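Local atomic coordinates of intramolecular trans-sialidase (Macrobdella decora, PDB entry 3SLI), a protein that catalyses the cleavage of sialic acid from sialoglycoconjugates by intramolecular transfer, releasing it as 2,7-anhydro-Neu5Ac. Residues A[521-526]-A[611-616]; A[577-582]-A[600-605]; A[473-478]-A[492-497]; A[618-623]-A[674-679]. One frame throughout, in Å; residues are numbered along the deposited sequence.

Contact 1 of 4, residues A[521-526]-A[611-616]; sequences MPDGSL and IDKYSV
The type I turn M521-G524 connects strands 516-520 and 526-530 and packs on Y614, at the start of a strand in the next propeller sheet. P522 comes over one face, with CD 4.0 Å from the ring centroid in a CH-pi contact. K613, from the ring's own segment, lays CG against the opposite face. M521 and Y614 slide past each other in opposite directions. M521 CB, oblique to the ring, is 3.6 Å from Y614 CE2, and its bent chain brings SD to 4.6 Å from the ring centroid, a Met-aromatic contact. The carboxylate of D523 stands at the ring edge, its plane nearly perpendicular to the ring. D523 takes chi1 of 67°, which swings OD1 back to S525 in an Asx turn. OD1 accepts from S525 N at 2.9 Å and, with its syn lone pair, from S525 OG at 2.7 Å. The backbone N of D523 gives only a weak, bent bond to Y614 OH (3.2 Å). K613 passes D523 with its aliphatic carbons, while its NZ pairs with D605. The two S525 donors therefore hold the carboxylate against the residue after the turn, and the grip on Y614 is mainly nonpolar.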
loop_
_atom_site.group_PDB
_atom_site.type_symbol
_atom_site.label_atom_id
_atom_site.label_comp_id
_atom_site.label_asym_id
_atom_site.label_seq_id
_atom_site.Cartn_x
_atom_site.Cartn_y
_atom_site.Cartn_z
ATOM N N MET A 521 -8.202 -21.242 -16.957
ATOM C CA MET A 521 -9.500 -21.783 -17.336
ATOM C C MET A 521 -9.488 -23.298 -17.115
ATOM O O MET A 521 -8.421 -23.898 -16.998
ATOM C CB MET A 521 -9.819 -21.436 -18.795
ATOM C CG MET A 521 -10.018 -19.943 -19.036
ATOM S SD MET A 521 -11.440 -19.250 -18.156
ATOM C CE MET A 521 -10.640 -18.478 -16.750
ATOM N N PRO A 522 -10.669 -23.934 -17.065
ATOM C CA PRO A 522 -10.739 -25.382 -16.846
ATOM C C PRO A 522 -9.840 -26.249 -17.721
ATOM O O PRO A 522 -9.270 -27.225 -17.237
ATOM C CB PRO A 522 -12.214 -25.682 -17.072
ATOM C CG PRO A 522 -12.873 -24.456 -16.544
ATOM C CD PRO A 522 -12.025 -23.361 -17.145
ATOM N N ASP A 523 -9.696 -25.892 -18.997
ATOM C CA ASP A 523 -8.874 -26.682 -19.913
ATOM C C ASP A 523 -7.402 -26.319 -19.932
ATOM O O ASP A 523 -6.627 -26.912 -20.689
ATOM C CB ASP A 523 -9.446 -26.656 -21.347
ATOM C CG ASP A 523 -9.380 -25.278 -22.005
ATOM O OD1 ASP A 523 -8.873 -24.316 -21.395
ATOM O OD2 ASP A 523 -9.847 -25.155 -23.155
ATOM N N GLY A 524 -7.017 -25.338 -19.121
ATOM C CA GLY A 524 -5.627 -24.929 -19.087
ATOM C C GLY A 524 -5.345 -23.628 -19.808
ATOM O O GLY A 524 -4.241 -23.089 -19.686
ATOM N N SER A 525 -6.297 -23.146 -20.611
ATOM C CA SER A 525 -6.096 -21.877 -21.303
ATOM C C SER A 525 -6.052 -20.800 -20.210
ATOM O O SER A 525 -6.432 -21.061 -19.062
ATOM C CB SER A 525 -7.196 -21.604 -22.339
ATOM O OG SER A 525 -8.494 -21.723 -21.795
ATOM N N LEU A 526 -5.595 -19.603 -20.548
ATOM C CA LEU A 526 -5.471 -18.561 -19.541
ATOM C C LEU A 526 -6.175 -17.269 -19.912
ATOM O O LEU A 526 -6.265 -16.917 -21.093
ATOM C CB LEU A 526 -3.986 -18.249 -19.326
ATOM C CG LEU A 526 -2.985 -19.395 -19.115
ATOM C CD1 LEU A 526 -1.571 -18.858 -19.265
ATOM C CD2 LEU A 526 -3.175 -20.060 -17.760
ATOM N N ILE A 611 -10.122 -18.984 -28.343
ATOM C CA ILE A 611 -10.253 -17.848 -27.446
ATOM C C ILE A 611 -11.684 -17.496 -27.019
ATOM O O ILE A 611 -11.887 -16.860 -25.983
ATOM C CB ILE A 611 -9.545 -16.624 -28.033
ATOM C CG1 ILE A 611 -8.069 -16.952 -28.257
ATOM C CG2 ILE A 611 -9.639 -15.445 -27.082
ATOM C CD1 ILE A 611 -7.321 -15.911 -29.047
ATOM N N ASP A 612 -12.677 -17.943 -27.780
ATOM C CA ASP A 612 -14.068 -17.655 -27.435
ATOM C C ASP A 612 -14.730 -18.799 -26.674
ATOM O O ASP A 612 -15.937 -18.770 -26.428
ATOM C CB ASP A 612 -14.875 -17.339 -28.699
ATOM C CG ASP A 612 -14.376 -16.100 -29.417
ATOM O OD1 ASP A 612 -14.451 -14.992 -28.837
ATOM O OD2 ASP A 612 -13.903 -16.234 -30.565
ATOM N N LYS A 613 -13.938 -19.795 -26.281
ATOM C CA LYS A 613 -14.466 -20.952 -25.567
ATOM C C LYS A 613 -15.169 -20.625 -24.253
ATOM O O LYS A 613 -16.257 -21.140 -23.984
ATOM C CB LYS A 613 -13.361 -21.980 -25.320
ATOM C CG LYS A 613 -13.825 -23.251 -24.615
ATOM C CD LYS A 613 -12.742 -24.320 -24.680
ATOM C CE LYS A 613 -13.099 -25.562 -23.881
ATOM N NZ LYS A 613 -14.330 -26.234 -24.379
ATOM N N TYR A 614 -14.566 -19.752 -23.449
ATOM C CA TYR A 614 -15.137 -19.402 -22.153
ATOM C C TYR A 614 -15.638 -17.971 -22.005
ATOM O O TYR A 614 -15.100 -17.035 -22.593
ATOM C CB TYR A 614 -14.128 -19.693 -21.033
ATOM C CG TYR A 614 -13.678 -21.138 -20.947
ATOM C CD1 TYR A 614 -14.499 -22.113 -20.381
ATOM C CD2 TYR A 614 -12.421 -21.519 -21.409
ATOM C CE1 TYR A 614 -14.074 -23.436 -20.276
ATOM C CE2 TYR A 614 -11.986 -22.835 -21.309
ATOM C CZ TYR A 614 -12.813 -23.787 -20.738
ATOM O OH TYR A 614 -12.359 -25.082 -20.598
ATOM N N SER A 615 -16.645 -17.819 -21.155
ATOM C CA SER A 615 -17.240 -16.531 -20.855
ATOM C C SER A 615 -17.426 -16.480 -19.345
ATOM O O SER A 615 -17.936 -17.430 -18.751
ATOM C CB SER A 615 -18.598 -16.402 -21.539
ATOM O OG SER A 615 -19.176 -15.141 -21.260
ATOM N N VAL A 616 -16.975 -15.398 -18.721
ATOM C CA VAL A 616 -17.102 -15.241 -17.276
ATOM C C VAL A 616 -18.277 -14.331 -16.926
ATOM O O VAL A 616 -18.365 -13.200 -17.406
ATOM C CB VAL A 616 -15.798 -14.667 -16.661
ATOM C CG1 VAL A 616 -15.961 -14.446 -15.164
ATOM C CG2 VAL A 616 -14.638 -15.607 -16.925
#

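Contact 2 of 4, residues A[577-582]-A[600-605]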
loop_
_atom_site.group_PDB
_atom_site.type_symbol
_atom_site.label_atom_id
_atom_site.label_comp_id
_atom_site.label_asym_id
_atom_site.label_seq_id
_atom_site.Cartn_x
_atom_site.Cartn_y
_atom_site.Cartn_z
ATOM N N ASP A 577 -21.986 -22.163 -7.054
ATOM C CA ASP A 577 -23.229 -22.331 -7.822
ATOM C C ASP A 577 -23.010 -23.430 -8.874
ATOM O O ASP A 577 -23.610 -23.409 -9.944
ATOM C CB ASP A 577 -23.669 -21.028 -8.509
ATOM C CG ASP A 577 -24.230 -19.993 -7.537
ATOM O OD1 ASP A 577 -24.411 -20.294 -6.336
ATOM O OD2 ASP A 577 -24.504 -18.863 -7.989
ATOM N N GLY A 578 -22.128 -24.375 -8.561
ATOM C CA GLY A 578 -21.830 -25.474 -9.465
ATOM C C GLY A 578 -20.889 -25.196 -10.627
ATOM O O GLY A 578 -20.643 -26.085 -11.445
ATOM N N LYS A 579 -20.322 -23.994 -10.689
ATOM C CA LYS A 579 -19.428 -23.625 -11.785
ATOM C C LYS A 579 -18.028 -23.242 -11.321
ATOM O O LYS A 579 -17.828 -22.910 -10.151
ATOM C CB LYS A 579 -20.023 -22.435 -12.556
ATOM C CG LYS A 579 -21.388 -22.710 -13.158
ATOM C CD LYS A 579 -21.953 -21.490 -13.854
ATOM C CE LYS A 579 -23.251 -21.848 -14.576
ATOM N NZ LYS A 579 -23.951 -20.665 -15.162
ATOM N N PRO A 580 -17.026 -23.364 -12.213
ATOM C CA PRO A 580 -15.657 -22.993 -11.850
ATOM C C PRO A 580 -15.755 -21.490 -11.567
ATOM O O PRO A 580 -16.454 -20.772 -12.292
ATOM C CB PRO A 580 -14.884 -23.241 -13.147
ATOM C CG PRO A 580 -15.644 -24.333 -13.792
ATOM C CD PRO A 580 -17.070 -23.931 -13.571
ATOM N N ALA A 581 -15.056 -21.003 -10.550
ATOM C CA ALA A 581 -15.149 -19.594 -10.209
ATOM C C ALA A 581 -13.823 -18.897 -10.038
ATOM O O ALA A 581 -12.818 -19.525 -9.707
ATOM C CB ALA A 581 -15.975 -19.433 -8.942
ATOM N N ILE A 582 -13.815 -17.598 -10.319
ATOM C CA ILE A 582 -12.629 -16.768 -10.134
ATOM C C ILE A 582 -13.124 -15.609 -9.255
ATOM O O ILE A 582 -14.329 -15.340 -9.211
ATOM C CB ILE A 582 -11.992 -16.282 -11.478
ATOM C CG1 ILE A 582 -13.003 -15.489 -12.317
ATOM C CG2 ILE A 582 -11.479 -17.487 -12.264
ATOM C CD1 ILE A 582 -12.407 -14.848 -13.561
ATOM N N ILE A 600 -17.340 -12.164 -7.712
ATOM C CA ILE A 600 -17.233 -13.587 -7.990
ATOM C C ILE A 600 -17.678 -13.783 -9.444
ATOM O O ILE A 600 -18.790 -13.378 -9.834
ATOM C CB ILE A 600 -18.106 -14.430 -7.049
ATOM C CG1 ILE A 600 -17.539 -14.375 -5.628
ATOM C CG2 ILE A 600 -18.149 -15.877 -7.532
ATOM C CD1 ILE A 600 -18.336 -15.170 -4.622
ATOM N N GLY A 601 -16.774 -14.339 -10.250
ATOM C CA GLY A 601 -17.057 -14.594 -11.650
ATOM C C GLY A 601 -17.171 -16.083 -11.920
ATOM O O GLY A 601 -16.261 -16.849 -11.591
ATOM N N LEU A 602 -18.299 -16.489 -12.496
ATOM C CA LEU A 602 -18.568 -17.889 -12.822
ATOM C C LEU A 602 -18.185 -18.166 -14.271
ATOM O O LEU A 602 -18.629 -17.462 -15.185
ATOM C CB LEU A 602 -20.051 -18.204 -12.596
ATOM C CG LEU A 602 -20.505 -18.665 -11.200
ATOM C CD1 LEU A 602 -19.689 -18.042 -10.074
ATOM C CD2 LEU A 602 -21.995 -18.403 -11.029
ATOM N N VAL A 603 -17.342 -19.176 -14.469
ATOM C CA VAL A 603 -16.867 -19.554 -15.798
ATOM C C VAL A 603 -17.894 -20.413 -16.535
ATOM O O VAL A 603 -18.330 -21.448 -16.029
ATOM C CB VAL A 603 -15.519 -20.321 -15.717
ATOM C CG1 VAL A 603 -15.095 -20.811 -17.110
ATOM C CG2 VAL A 603 -14.434 -19.430 -15.105
ATOM N N ASN A 604 -18.286 -19.963 -17.722
ATOM C CA ASN A 604 -19.253 -20.685 -18.541
ATOM C C ASN A 604 -18.590 -21.121 -19.840
ATOM O O ASN A 604 -17.749 -20.409 -20.394
ATOM C CB ASN A 604 -20.462 -19.801 -18.890
ATOM C CG ASN A 604 -21.333 -19.491 -17.687
ATOM O OD1 ASN A 604 -22.157 -20.303 -17.278
ATOM N ND2 ASN A 604 -21.160 -18.306 -17.122
ATOM N N ASP A 605 -18.923 -22.319 -20.293
ATOM C CA ASP A 605 -18.396 -22.815 -21.548
ATOM C C ASP A 605 -19.458 -22.374 -22.562
ATOM O O ASP A 605 -20.630 -22.748 -22.448
ATOM C CB ASP A 605 -18.265 -24.341 -21.511
ATOM C CG ASP A 605 -17.545 -24.888 -22.723
ATOM O OD1 ASP A 605 -17.861 -24.446 -23.852
ATOM O OD2 ASP A 605 -16.660 -25.752 -22.548
#
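I582 and G601 form an antiparallel hydrogen-bonded pair, where the axes of the segments 579-582 and 600-605 come within 4.7 Å, with 138° between their directions. I582 N donates to G601 O at 2.9 Å, and G601 N donates back to I582 O at 2.8 Å. A581 and L602 follow as a non-hydrogen-bonded pair. The next bond runs from V603 N to P580 O, nearly straight at 2.8 Å.

On the face of A581 and L602, the L602 side chain is met by three neighbours. Its CD1 is 4.1 Å from A581 CB, and its CD2 lies against CB and OD2 of D577. The aliphatic part of K579 crosses L602 at about a right angle. These strands are the central pair of a four-stranded antiparallel sheet, one blade of the sialidase beta-propeller, and they form its middle hairpin. Strand 614-623 lies on the outer flank of 600-605.

K579 runs fully extended beyond CG, past L602, so that its ammonium reaches N604. NZ donates to N604 OD1 at 2.8 Å, in the carbonyl plane and on a lone pair. P580 packs beside V603, CB to CB at 3.9 Å, and both also touch P522, in the turn after strand 516-520 of the neighbouring blade. I582 lies on the face opposite A581, with CG1 3.6 Å from G601 O. G601 has no side chain, and W618 from the next strand packs against its CA. D577 OD2 accepts a hydrogen bond from Y620 OH and forms a salt bridge with K619 NZ, both on strand 614-623.

Contact 3 of 4, residues A[473-478]-A[492-497]; sequences AGRLLV and YSDDHG
R475 runs straight out to CD and then bends at chi3 (-76°), which lays its guanidinium over the ring of Y492. Y492 in turn has CG between its backbone N and carbonyl carbon (chi1 70°), which turns the ring so that one face lies against the guanidinium. The two planes are 30° apart, and R475 CZ is 4.0 Å from the ring centroid, a cation-pi contact. D494 meets the guanidinium at its edge. NE of R475 bonds to D494 OD1 at 2.8 Å and NH2 to D494 OD2 at 2.9 Å, a side-on salt bridge with two bonds. NH1 makes a salt bridge with E547 and a hydrogen bond to G545 O, in the loop before strand 553-554. The two carboxylates, D494 and E547, probably share in balancing the charge.

In the backbone, L476 and S493 form a hydrogen-bonded pair, with L476 N to S493 O at 3.0 Å and S493 N to L476 O at 2.9 Å. Water 1 links G474 O, S493 O and H496 N. L476 CD2 packs on the turn at G497 N (3.5 Å). That turn is tied by G497 N to S493 OG at 2.9 Å. The sequence S493-x-D495-x-G497 with W500 after strand 488-493 is the Asp box of sialidase propellers.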
loop_
_atom_site.group_PDB
_atom_site.type_symbol
_atom_site.label_atom_id
_atom_site.label_comp_id
_atom_site.label_asym_id
_atom_site.label_seq_id
_atom_site.Cartn_x
_atom_site.Cartn_y
_atom_site.Cartn_z
ATOM N N ALA A 473 1.161 -27.799 -18.799
ATOM C CA ALA A 473 1.068 -27.989 -17.354
ATOM C C ALA A 473 2.459 -27.901 -16.725
ATOM O O ALA A 473 3.415 -28.493 -17.231
ATOM C CB ALA A 473 0.430 -29.334 -17.039
ATOM N N GLY A 474 2.580 -27.100 -15.669
ATOM C CA GLY A 474 3.851 -26.949 -14.983
ATOM C C GLY A 474 4.586 -25.657 -15.291
ATOM O O GLY A 474 5.534 -25.290 -14.588
ATOM N N ARG A 475 4.176 -24.977 -16.360
ATOM C CA ARG A 475 4.797 -23.721 -16.754
ATOM C C ARG A 475 4.498 -22.635 -15.712
ATOM O O ARG A 475 3.373 -22.535 -15.214
ATOM C CB ARG A 475 4.273 -23.292 -18.134
ATOM C CG ARG A 475 4.744 -21.922 -18.595
ATOM C CD ARG A 475 4.301 -21.629 -20.027
ATOM N NE ARG A 475 5.128 -22.352 -20.989
ATOM C CZ ARG A 475 4.950 -22.350 -22.308
ATOM N NH1 ARG A 475 3.957 -21.657 -22.854
ATOM N NH2 ARG A 475 5.793 -23.022 -23.084
ATOM N N LEU A 476 5.523 -21.857 -15.377
ATOM C CA LEU A 476 5.430 -20.757 -14.416
ATOM C C LEU A 476 5.308 -19.455 -15.205
ATOM O O LEU A 476 6.056 -19.251 -16.162
ATOM C CB LEU A 476 6.720 -20.690 -13.583
ATOM C CG LEU A 476 6.899 -21.432 -12.254
ATOM C CD1 LEU A 476 5.765 -22.387 -11.944
ATOM C CD2 LEU A 476 8.254 -22.105 -12.233
ATOM N N LEU A 477 4.402 -18.568 -14.797
ATOM C CA LEU A 477 4.230 -17.284 -15.484
ATOM C C LEU A 477 4.128 -16.116 -14.520
ATOM O O LEU A 477 3.458 -16.203 -13.486
ATOM C CB LEU A 477 2.979 -17.278 -16.361
ATOM C CG LEU A 477 2.861 -18.307 -17.488
ATOM C CD1 LEU A 477 1.914 -19.423 -17.048
ATOM C CD2 LEU A 477 2.335 -17.625 -18.754
ATOM N N VAL A 478 4.775 -15.016 -14.890
ATOM C CA VAL A 478 4.764 -13.785 -14.104
ATOM C C VAL A 478 4.389 -12.642 -15.045
ATOM O O VAL A 478 5.025 -12.458 -16.091
ATOM C CB VAL A 478 6.161 -13.481 -13.468
ATOM C CG1 VAL A 478 6.155 -12.105 -12.789
ATOM C CG2 VAL A 478 6.541 -14.572 -12.463
ATOM N N TYR A 492 7.889 -16.475 -18.758
ATOM C CA TYR A 492 7.502 -17.818 -18.346
ATOM C C TYR A 492 8.687 -18.758 -18.280
ATOM O O TYR A 492 9.718 -18.523 -18.917
ATOM C CB TYR A 492 6.402 -18.394 -19.259
ATOM C CG TYR A 492 6.840 -18.736 -20.673
ATOM C CD1 TYR A 492 7.489 -19.944 -20.950
ATOM C CD2 TYR A 492 6.594 -17.858 -21.737
ATOM C CE1 TYR A 492 7.886 -20.272 -22.248
ATOM C CE2 TYR A 492 6.987 -18.179 -23.046
ATOM C CZ TYR A 492 7.634 -19.390 -23.290
ATOM O OH TYR A 492 8.030 -19.716 -24.567
ATOM N N SER A 493 8.532 -19.824 -17.507
ATOM C CA SER A 493 9.590 -20.805 -17.343
ATOM C C SER A 493 9.036 -22.211 -17.436
ATOM O O SER A 493 8.022 -22.539 -16.812
ATOM C CB SER A 493 10.292 -20.611 -15.998
ATOM O OG SER A 493 11.183 -21.684 -15.730
ATOM N N ASP A 494 9.711 -23.042 -18.219
ATOM C CA ASP A 494 9.313 -24.431 -18.391
ATOM C C ASP A 494 10.243 -25.377 -17.627
ATOM O O ASP A 494 10.063 -26.596 -17.666
ATOM C CB ASP A 494 9.291 -24.804 -19.875
ATOM C CG ASP A 494 8.097 -24.222 -20.606
ATOM O OD1 ASP A 494 6.976 -24.262 -20.052
ATOM O OD2 ASP A 494 8.280 -23.745 -21.745
ATOM N N ASP A 495 11.249 -24.811 -16.965
ATOM C CA ASP A 495 12.193 -25.609 -16.192
ATOM C C ASP A 495 12.217 -25.215 -14.715
ATOM O O ASP A 495 13.280 -25.039 -14.114
ATOM C CB ASP A 495 13.601 -25.570 -16.808
ATOM C CG ASP A 495 14.168 -24.164 -16.935
ATOM O OD1 ASP A 495 13.527 -23.186 -16.499
ATOM O OD2 ASP A 495 15.282 -24.039 -17.479
ATOM N N HIS A 496 11.023 -25.019 -14.164
ATOM C CA HIS A 496 10.838 -24.695 -12.750
ATOM C C HIS A 496 11.603 -23.493 -12.207
ATOM O O HIS A 496 12.101 -23.517 -11.079
ATOM C CB HIS A 496 11.100 -25.948 -11.902
ATOM C CG HIS A 496 10.359 -27.152 -12.393
ATOM N ND1 HIS A 496 10.974 -28.160 -13.102
ATOM C CD2 HIS A 496 9.042 -27.458 -12.369
ATOM C CE1 HIS A 496 10.065 -29.032 -13.503
ATOM N NE2 HIS A 496 8.884 -28.630 -13.073
ATOM N N GLY A 497 11.669 -22.432 -13.003
ATOM C CA GLY A 497 12.335 -21.223 -12.562
ATOM C C GLY A 497 13.803 -21.043 -12.875
ATOM O O GLY A 497 14.365 -19.988 -12.569
HETATM O O HOH W 1 8.323 -24.804 -14.939
#

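Contact 4 of 4, residues A[618-623]-A[674-679]; sequences WKYSYA and ELTGQA
Y622 OH is 2.7 Å from water 3, which lies in the plane of the ring at its edge and donates to E674 OE2 at 3.2 Å. The other oxygen of E674, OE1, is bound by the backbone N of S671 and by K105. A second water bridges the backbones: water 2 donates to L675 O at 2.8 Å and to S621 O at 3.1 Å.

Two rings carry the packing. L675 crosses Y622 at about a right angle and puts CD1 over one face, 4.0 Å from the centroid. Y670 adds an edge-to-face ring contact. Y620 takes T676 CG2 almost over its centre, 3.8 Å from the centroid and 10° off the normal. T676 has chi1 of 56°, which turns OG1 back to the carbonyl of I672, the first residue of the helix, and leaves CG2 for the ring. K619 CG covers the opposite face of Y620, and Y620 OH is held by D577. K619 and Y620 form a classic beta bulge opposite I600.

This is where the short C-terminal helix 672-675 and its exit seat on strand 614-623, an outermost strand of the four-stranded sheet that begins with 568-572. No direct hydrogen bond joins the two segments. They are held by CH-pi contacts and two water bridges, consistent with a surface contact that water can reach.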
loop_
_atom_site.group_PDB
_atom_site.type_symbol
_atom_site.label_atom_id
_atom_site.label_comp_id
_atom_site.label_asym_id
_atom_site.label_seq_id
_atom_site.Cartn_x
_atom_site.Cartn_y
_atom_site.Cartn_z
ATOM N N TRP A 618 -19.901 -12.202 -14.175
ATOM C CA TRP A 618 -19.628 -11.581 -12.881
ATOM C C TRP A 618 -20.958 -11.435 -12.142
ATOM O O TRP A 618 -21.588 -10.375 -12.138
ATOM C CB TRP A 618 -18.896 -10.249 -13.080
ATOM C CG TRP A 618 -17.564 -10.456 -13.746
ATOM C CD1 TRP A 618 -17.276 -10.301 -15.071
ATOM C CD2 TRP A 618 -16.353 -10.930 -13.126
ATOM N NE1 TRP A 618 -15.971 -10.655 -15.317
ATOM C CE2 TRP A 618 -15.379 -11.040 -14.142
ATOM C CE3 TRP A 618 -16.005 -11.276 -11.812
ATOM C CZ2 TRP A 618 -14.071 -11.478 -13.887
ATOM C CZ3 TRP A 618 -14.704 -11.715 -11.556
ATOM C CH2 TRP A 618 -13.753 -11.812 -12.593
ATOM N N LYS A 619 -21.362 -12.533 -11.511
ATOM C CA LYS A 619 -22.638 -12.635 -10.817
ATOM C C LYS A 619 -22.787 -11.953 -9.462
ATOM O O LYS A 619 -23.877 -11.496 -9.122
ATOM C CB LYS A 619 -23.013 -14.113 -10.677
ATOM C CG LYS A 619 -24.436 -14.367 -10.251
ATOM C CD LYS A 619 -24.727 -15.854 -10.232
ATOM C CE LYS A 619 -26.203 -16.115 -10.024
ATOM N NZ LYS A 619 -26.472 -17.577 -9.949
ATOM N N TYR A 620 -21.708 -11.896 -8.689
ATOM C CA TYR A 620 -21.759 -11.303 -7.351
ATOM C C TYR A 620 -20.733 -10.196 -7.131
ATOM O O TYR A 620 -19.644 -10.229 -7.704
ATOM C CB TYR A 620 -21.504 -12.389 -6.286
ATOM C CG TYR A 620 -22.446 -13.568 -6.334
ATOM C CD1 TYR A 620 -23.720 -13.481 -5.775
ATOM C CD2 TYR A 620 -22.063 -14.777 -6.932
ATOM C CE1 TYR A 620 -24.596 -14.564 -5.805
ATOM C CE2 TYR A 620 -22.932 -15.872 -6.965
ATOM C CZ TYR A 620 -24.200 -15.754 -6.398
ATOM O OH TYR A 620 -25.082 -16.813 -6.391
ATOM N N SER A 621 -21.098 -9.210 -6.314
ATOM C CA SER A 621 -20.189 -8.128 -5.940
ATOM C C SER A 621 -20.428 -7.901 -4.455
ATOM O O SER A 621 -21.571 -7.946 -3.992
ATOM C CB SER A 621 -20.420 -6.836 -6.737
ATOM O OG SER A 621 -21.703 -6.287 -6.516
ATOM N N TYR A 622 -19.351 -7.672 -3.716
ATOM C CA TYR A 622 -19.425 -7.471 -2.277
ATOM C C TYR A 622 -18.689 -6.189 -1.916
ATOM O O TYR A 622 -17.511 -6.046 -2.240
ATOM C CB TYR A 622 -18.771 -8.667 -1.581
ATOM C CG TYR A 622 -18.786 -8.597 -0.078
ATOM C CD1 TYR A 622 -19.845 -9.140 0.648
ATOM C CD2 TYR A 622 -17.726 -8.013 0.622
ATOM C CE1 TYR A 622 -19.856 -9.106 2.031
ATOM C CE2 TYR A 622 -17.727 -7.971 2.014
ATOM C CZ TYR A 622 -18.796 -8.524 2.709
ATOM O OH TYR A 622 -18.806 -8.506 4.078
ATOM N N ALA A 623 -19.396 -5.249 -1.291
ATOM C CA ALA A 623 -18.803 -3.969 -0.885
ATOM C C ALA A 623 -18.142 -4.125 0.478
ATOM O O ALA A 623 -18.793 -4.483 1.456
ATOM C CB ALA A 623 -19.867 -2.865 -0.845
ATOM N N GLU A 674 -20.649 -15.074 2.792
ATOM C CA GLU A 674 -20.648 -13.622 2.937
ATOM C C GLU A 674 -20.544 -12.959 1.570
ATOM O O GLU A 674 -21.375 -12.128 1.201
ATOM C CB GLU A 674 -19.479 -13.165 3.814
ATOM C CG GLU A 674 -19.612 -13.570 5.272
ATOM C CD GLU A 674 -18.469 -13.073 6.138
ATOM O OE1 GLU A 674 -17.359 -13.633 6.040
ATOM O OE2 GLU A 674 -18.680 -12.127 6.927
ATOM N N LEU A 675 -19.533 -13.365 0.810
ATOM C CA LEU A 675 -19.281 -12.820 -0.521
ATOM C C LEU A 675 -20.470 -12.900 -1.489
ATOM O O LEU A 675 -20.671 -11.984 -2.292
ATOM C CB LEU A 675 -18.053 -13.495 -1.133
ATOM C CG LEU A 675 -16.668 -12.846 -1.049
ATOM C CD1 LEU A 675 -16.626 -11.659 -0.127
ATOM C CD2 LEU A 675 -15.652 -13.886 -0.671
ATOM N N THR A 676 -21.255 -13.976 -1.413
ATOM C CA THR A 676 -22.408 -14.135 -2.299
ATOM C C THR A 676 -23.672 -13.475 -1.752
ATOM O O THR A 676 -24.782 -13.744 -2.222
ATOM C CB THR A 676 -22.701 -15.618 -2.607
ATOM O OG1 THR A 676 -22.893 -16.336 -1.382
ATOM C CG2 THR A 676 -21.553 -16.240 -3.382
ATOM N N GLY A 677 -23.497 -12.623 -0.745
ATOM C CA GLY A 677 -24.623 -11.928 -0.146
ATOM C C GLY A 677 -25.582 -12.858 0.566
ATOM O O GLY A 677 -26.653 -12.443 1.004
ATOM N N GLN A 678 -25.168 -14.108 0.732
ATOM C CA GLN A 678 -25.986 -15.119 1.382
ATOM C C GLN A 678 -25.795 -15.048 2.906
ATOM O O GLN A 678 -25.869 -16.065 3.600
ATOM C CB GLN A 678 -25.600 -16.493 0.827
ATOM C CG GLN A 678 -26.465 -17.642 1.279
ATOM C CD GLN A 678 -25.636 -18.770 1.854
ATOM O OE1 GLN A 678 -25.067 -19.577 1.117
ATOM N NE2 GLN A 678 -25.538 -18.818 3.177
ATOM N N ALA A 679 -25.616 -13.825 3.408
ATOM C CA ALA A 679 -25.400 -13.532 4.828
ATOM C C ALA A 679 -23.975 -13.858 5.288
ATOM O O ALA A 679 -23.247 -12.897 5.630
ATOM C CB ALA A 679 -26.446 -14.241 5.714
ATOM O OXT ALA A 679 -23.587 -15.048 5.280
HETATM O O HOH W 2 -22.949 -10.420 -2.716
HETATM O O HOH W 3 -20.622 -10.153 5.230
#

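Overall arrangement
Contact 3 comes first along the chain. Contact 1 opens next and spans contact 2, and contact 4 ends the series at the C-terminus. Contacts 1, 2 and 4 share the four-stranded sheet of strands 568-572, 579-587, 596-605 and 614-623. Contacts 1 and 4 both use its outer strand 614-623, and contact 2 pairs the two middle strands. The centres of contacts 1 and 2 are about 11 Å apart, those of 2 and 4 about 13 Å. L526 of contact 1 touches L477 of contact 3, about 19 Å away between centres. Three contacts thus gather on one blade, joining it to the blade before and to the C-terminal helix; contact 3 belongs to an earlier sheet.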